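PDB 6FZZ: virulent strain associated lipoprotein from Borreliella spielmanii A14S, which is an outer surface lipoprotein of a Lyme disease spirochaete, of the PFam54 family, and may bind glutathione as its Borrelia burgdorferi relative does. Local coordinates for residues A[46-58]-A[96-110]. Numbering follows the deposited sequence.
Sequences DQYGILAFKSLRW and SEIIILANEVEDIFN
Ala52, second residue of the short 3-10 segment 51-54, sits in the angle between helices 89-102 and 105-126, with Ile50 nearest Ser96 (CA atoms 5.4 Å apart) and Leu56 nearest Glu106 (6.5 Å). A Schellman motif at Asn103 ends the first helix, and Glu104 takes the N-cap position of the second; the loop packs on both. The methyl of Ala52 meets three residues: its CB lies 3.6 Å from Phe109 CE1 and also touches Val105 CG1 and Ser96 OG. The Phe109 ring meets this methyl, Leu56 CD1 and, more loosely, Ile50 CG2 obliquely, while the same Ile50 CG2 sits over the centre of the Phe53 ring, 3.5 Å above its plane. Ser96 swings its OG away from its own backbone N (chi1 170°) to reach the start of the turn, where it accepts a hydrogen bond from Ala52 N (3.1 Å, 152° at the hydrogen). Water 1, 2.7 Å from Ser96 OG, donates to Gly49 O. Ile100 CD1 lies beside Ala52 N and Leu51 CB. Further along, Leu56 lies against the first turns of helix 105-126: CG rests on Val105 CG1 (3.6 Å), CD1 touches Phe109 CB, the two side chains crossing at about a right angle, and CD2 passes Glu106 CA and Asn110 OD1. That oxygen is hydrogen-bonded to Tyr76 of helix 71-83, whose side chain also touches Phe109. Near the outer end, water 2 donates to Ser55 O and Glu106 OE2 (2.6 Å from the latter) and accepts from Arg57 N. The contact thus joins the loop between helices 15-41 and 71-83 to the corner where helix 89-102 turns into helix 105-126: an apolar centre of alanine, valine, leucine and phenylalanine carries the packing, and the direct serine bond, with one water at each end, satisfies backbone polar groups of the loop.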
# COMPACT_ATOMS: atom_id res chain seq x y z
N ASP A 46 -10.39 16.76 -7.68
CA ASP A 46 -10.89 15.51 -8.24
C ASP A 46 -10.18 14.28 -7.68
O ASP A 46 -10.41 13.16 -8.19
CB ASP A 46 -10.82 15.50 -9.76
CG ASP A 46 -9.45 15.48 -10.29
OD1 ASP A 46 -8.45 15.56 -9.58
OD2 ASP A 46 -9.38 15.39 -11.51
N GLN A 47 -9.25 14.52 -6.74
CA GLN A 47 -8.53 13.43 -6.08
C GLN A 47 -7.82 12.53 -7.10
O GLN A 47 -7.94 11.29 -7.04
CB GLN A 47 -9.51 12.68 -5.18
CG GLN A 47 -10.03 13.61 -4.08
CD GLN A 47 -11.12 13.03 -3.22
OE1 GLN A 47 -11.76 12.02 -3.55
NE2 GLN A 47 -11.35 13.67 -2.09
N TYR A 48 -7.18 13.19 -8.10
CA TYR A 48 -6.36 12.54 -9.15
C TYR A 48 -7.17 11.61 -10.05
O TYR A 48 -6.58 10.70 -10.63
CB TYR A 48 -5.13 11.77 -8.55
CG TYR A 48 -4.22 12.59 -7.63
CD1 TYR A 48 -3.29 13.53 -8.16
CD2 TYR A 48 -4.26 12.46 -6.24
CE1 TYR A 48 -2.49 14.27 -7.37
CE2 TYR A 48 -3.44 13.24 -5.42
CZ TYR A 48 -2.53 14.12 -6.00
OH TYR A 48 -1.71 14.90 -5.21
N GLY A 49 -8.48 11.89 -10.15
CA GLY A 49 -9.47 11.20 -10.91
C GLY A 49 -9.81 9.80 -10.34
O GLY A 49 -10.31 8.93 -11.07
N ILE A 50 -9.51 9.59 -9.05
CA ILE A 50 -9.79 8.30 -8.40
C ILE A 50 -11.21 8.29 -7.93
O ILE A 50 -11.53 8.58 -6.75
CB ILE A 50 -8.80 8.00 -7.24
CG1 ILE A 50 -7.39 7.90 -7.83
CG2 ILE A 50 -9.13 6.66 -6.60
CD1 ILE A 50 -6.25 7.95 -6.80
N LEU A 51 -12.09 8.01 -8.86
CA LEU A 51 -13.52 8.08 -8.57
C LEU A 51 -13.92 6.94 -7.63
O LEU A 51 -14.98 7.02 -6.97
CB LEU A 51 -14.35 8.00 -9.85
CG LEU A 51 -14.51 9.22 -10.80
CD1 LEU A 51 -15.51 8.84 -11.91
CD2 LEU A 51 -15.02 10.48 -10.12
N ALA A 52 -13.07 5.90 -7.56
CA ALA A 52 -13.26 4.77 -6.66
C ALA A 52 -13.48 5.17 -5.21
O ALA A 52 -14.25 4.47 -4.45
CB ALA A 52 -12.09 3.82 -6.81
N PHE A 53 -12.85 6.28 -4.80
CA PHE A 53 -13.03 6.79 -3.44
C PHE A 53 -14.50 7.02 -3.09
O PHE A 53 -14.92 6.79 -1.94
CB PHE A 53 -12.22 8.07 -3.22
CG PHE A 53 -10.73 7.87 -3.24
CD1 PHE A 53 -10.14 6.71 -2.71
CD2 PHE A 53 -9.91 8.88 -3.70
CE1 PHE A 53 -8.76 6.55 -2.70
CE2 PHE A 53 -8.53 8.75 -3.67
CZ PHE A 53 -7.95 7.59 -3.18
N LYS A 54 -15.26 7.47 -4.07
CA LYS A 54 -16.68 7.81 -3.83
C LYS A 54 -17.52 6.56 -3.64
O LYS A 54 -18.60 6.66 -3.12
CB LYS A 54 -17.27 8.64 -4.97
CG LYS A 54 -16.71 10.02 -5.04
CD LYS A 54 -17.18 10.74 -6.27
CE LYS A 54 -16.45 12.07 -6.44
NZ LYS A 54 -17.06 12.85 -7.55
N SER A 55 -17.02 5.39 -3.99
CA SER A 55 -17.80 4.20 -3.82
C SER A 55 -17.33 3.33 -2.63
O SER A 55 -17.74 2.19 -2.47
CB SER A 55 -17.86 3.44 -5.16
OG SER A 55 -16.97 2.39 -5.07
N LEU A 56 -16.48 3.90 -1.79
CA LEU A 56 -16.01 3.27 -0.57
C LEU A 56 -16.67 4.04 0.59
O LEU A 56 -16.33 5.19 0.87
CB LEU A 56 -14.50 3.38 -0.50
CG LEU A 56 -13.67 2.47 -1.48
CD1 LEU A 56 -12.23 2.96 -1.52
CD2 LEU A 56 -13.73 1.02 -1.02
N ARG A 57 -17.63 3.42 1.24
CA ARG A 57 -18.37 4.11 2.29
C ARG A 57 -18.09 3.35 3.59
O ARG A 57 -18.29 2.10 3.69
CB ARG A 57 -19.89 4.19 1.91
CG ARG A 57 -20.70 4.86 3.03
CD ARG A 57 -22.19 5.04 2.70
NE ARG A 57 -22.32 5.80 1.47
CZ ARG A 57 -22.12 7.10 1.34
NH1 ARG A 57 -21.82 7.90 2.38
NH2 ARG A 57 -22.28 7.62 0.15
N TRP A 58 -17.62 4.06 4.60
CA TRP A 58 -17.38 3.44 5.91
C TRP A 58 -18.64 2.87 6.53
O TRP A 58 -19.68 3.52 6.45
CB TRP A 58 -16.87 4.44 6.88
CG TRP A 58 -15.48 5.01 6.53
CD1 TRP A 58 -15.23 6.07 5.77
CD2 TRP A 58 -14.22 4.49 6.95
NE1 TRP A 58 -13.87 6.32 5.69
CE2 TRP A 58 -13.22 5.34 6.38
CE3 TRP A 58 -13.83 3.38 7.71
CZ2 TRP A 58 -11.84 5.16 6.62
CZ3 TRP A 58 -12.44 3.19 7.92
CH2 TRP A 58 -11.47 4.09 7.36
N SER A 96 -8.34 3.33 -11.45
CA SER A 96 -9.65 3.44 -10.81
C SER A 96 -10.77 2.99 -11.76
O SER A 96 -11.69 2.24 -11.37
CB SER A 96 -9.84 4.89 -10.32
OG SER A 96 -11.13 5.16 -9.89
N GLU A 97 -10.73 3.51 -13.00
CA GLU A 97 -11.64 3.11 -14.06
C GLU A 97 -11.71 1.59 -14.24
O GLU A 97 -12.84 1.02 -14.27
CB GLU A 97 -11.25 3.80 -15.40
CG GLU A 97 -11.43 5.30 -15.29
CD GLU A 97 -10.95 6.05 -16.55
OE1 GLU A 97 -10.23 5.44 -17.38
OE2 GLU A 97 -11.26 7.26 -16.69
N ILE A 98 -10.54 0.92 -14.27
CA ILE A 98 -10.49 -0.52 -14.50
C ILE A 98 -11.13 -1.29 -13.34
O ILE A 98 -11.90 -2.19 -13.56
CB ILE A 98 -9.06 -1.05 -14.67
CG1 ILE A 98 -8.46 -0.58 -15.98
CG2 ILE A 98 -9.01 -2.56 -14.68
CD1 ILE A 98 -6.95 -0.65 -15.92
N ILE A 99 -10.80 -0.91 -12.10
CA ILE A 99 -11.41 -1.55 -10.94
C ILE A 99 -12.95 -1.33 -10.81
O ILE A 99 -13.69 -2.25 -10.48
CB ILE A 99 -10.66 -1.13 -9.65
CG1 ILE A 99 -9.15 -1.37 -9.83
CG2 ILE A 99 -11.22 -1.87 -8.44
CD1 ILE A 99 -8.74 -2.83 -10.10
N ILE A 100 -13.42 -0.11 -11.07
CA ILE A 100 -14.84 0.18 -11.18
C ILE A 100 -15.53 -0.66 -12.25
O ILE A 100 -16.58 -1.27 -11.98
CB ILE A 100 -15.07 1.68 -11.45
CG1 ILE A 100 -14.70 2.51 -10.21
CG2 ILE A 100 -16.51 1.97 -11.92
CD1 ILE A 100 -14.58 4.00 -10.49
N LEU A 101 -14.94 -0.72 -13.42
CA LEU A 101 -15.46 -1.60 -14.48
C LEU A 101 -15.54 -3.07 -14.09
O LEU A 101 -16.49 -3.74 -14.43
CB LEU A 101 -14.64 -1.47 -15.73
CG LEU A 101 -14.95 -0.19 -16.46
CD1 LEU A 101 -13.90 -0.01 -17.56
CD2 LEU A 101 -16.38 -0.21 -17.01
N ALA A 102 -14.55 -3.57 -13.36
CA ALA A 102 -14.59 -4.93 -12.79
C ALA A 102 -15.57 -5.06 -11.64
O ALA A 102 -15.83 -6.19 -11.19
CB ALA A 102 -13.19 -5.34 -12.30
N ASN A 103 -16.02 -3.93 -11.11
CA ASN A 103 -16.86 -3.84 -9.88
C ASN A 103 -16.24 -4.52 -8.62
O ASN A 103 -16.85 -5.36 -7.93
CB ASN A 103 -18.25 -4.36 -10.16
CG ASN A 103 -19.23 -4.01 -9.06
OD1 ASN A 103 -19.26 -2.88 -8.56
ND2 ASN A 103 -20.03 -4.97 -8.68
N GLU A 104 -14.98 -4.17 -8.35
CA GLU A 104 -14.26 -4.79 -7.22
C GLU A 104 -13.57 -3.70 -6.44
O GLU A 104 -12.48 -3.94 -5.91
CB GLU A 104 -13.22 -5.82 -7.72
CG GLU A 104 -13.77 -7.12 -8.32
CD GLU A 104 -14.60 -7.90 -7.31
OE1 GLU A 104 -14.44 -7.70 -6.07
OE2 GLU A 104 -15.52 -8.64 -7.74
N VAL A 105 -14.22 -2.52 -6.32
CA VAL A 105 -13.59 -1.40 -5.62
C VAL A 105 -13.24 -1.78 -4.19
O VAL A 105 -12.11 -1.59 -3.72
CB VAL A 105 -14.43 -0.13 -5.69
CG1 VAL A 105 -13.82 0.96 -4.78
CG2 VAL A 105 -14.48 0.39 -7.13
N GLU A 106 -14.22 -2.34 -3.49
CA GLU A 106 -14.02 -2.69 -2.07
C GLU A 106 -12.93 -3.65 -1.80
O GLU A 106 -12.07 -3.40 -0.93
CB GLU A 106 -15.33 -3.21 -1.46
CG GLU A 106 -16.35 -2.10 -1.30
CD GLU A 106 -17.65 -2.60 -0.63
OE1 GLU A 106 -17.74 -3.81 -0.26
OE2 GLU A 106 -18.56 -1.76 -0.45
N ASP A 107 -12.89 -4.76 -2.52
CA ASP A 107 -11.96 -5.84 -2.19
C ASP A 107 -10.54 -5.43 -2.64
O ASP A 107 -9.58 -5.80 -1.99
CB ASP A 107 -12.37 -7.17 -2.88
CG ASP A 107 -13.48 -7.91 -2.10
OD1 ASP A 107 -14.05 -7.31 -1.20
OD2 ASP A 107 -13.80 -9.07 -2.39
N ILE A 108 -10.41 -4.77 -3.79
CA ILE A 108 -9.08 -4.30 -4.24
C ILE A 108 -8.55 -3.20 -3.30
O ILE A 108 -7.37 -3.25 -2.86
CB ILE A 108 -9.16 -3.73 -5.70
CG1 ILE A 108 -9.33 -4.84 -6.69
CG2 ILE A 108 -7.93 -2.89 -6.04
CD1 ILE A 108 -8.08 -5.69 -6.96
N PHE A 109 -9.38 -2.17 -3.04
CA PHE A 109 -8.89 -0.99 -2.32
C PHE A 109 -8.73 -1.31 -0.84
O PHE A 109 -7.68 -1.02 -0.24
CB PHE A 109 -9.73 0.27 -2.57
CG PHE A 109 -9.40 0.96 -3.88
CD1 PHE A 109 -9.98 0.53 -5.08
CD2 PHE A 109 -8.52 2.03 -3.90
CE1 PHE A 109 -9.66 1.16 -6.27
CE2 PHE A 109 -8.22 2.66 -5.10
CZ PHE A 109 -8.76 2.20 -6.27
N ASN A 110 -9.71 -1.96 -0.23
CA ASN A 110 -9.58 -2.21 1.22
C ASN A 110 -8.37 -3.12 1.55
O ASN A 110 -7.69 -2.95 2.59
CB ASN A 110 -10.87 -2.79 1.81
CG ASN A 110 -12.02 -1.79 1.89
OD1 ASN A 110 -11.85 -0.55 1.85
ND2 ASN A 110 -13.23 -2.33 2.06
O HOH W 1 -12.09 6.60 -11.96
O HOH W 2 -18.53 0.73 0.15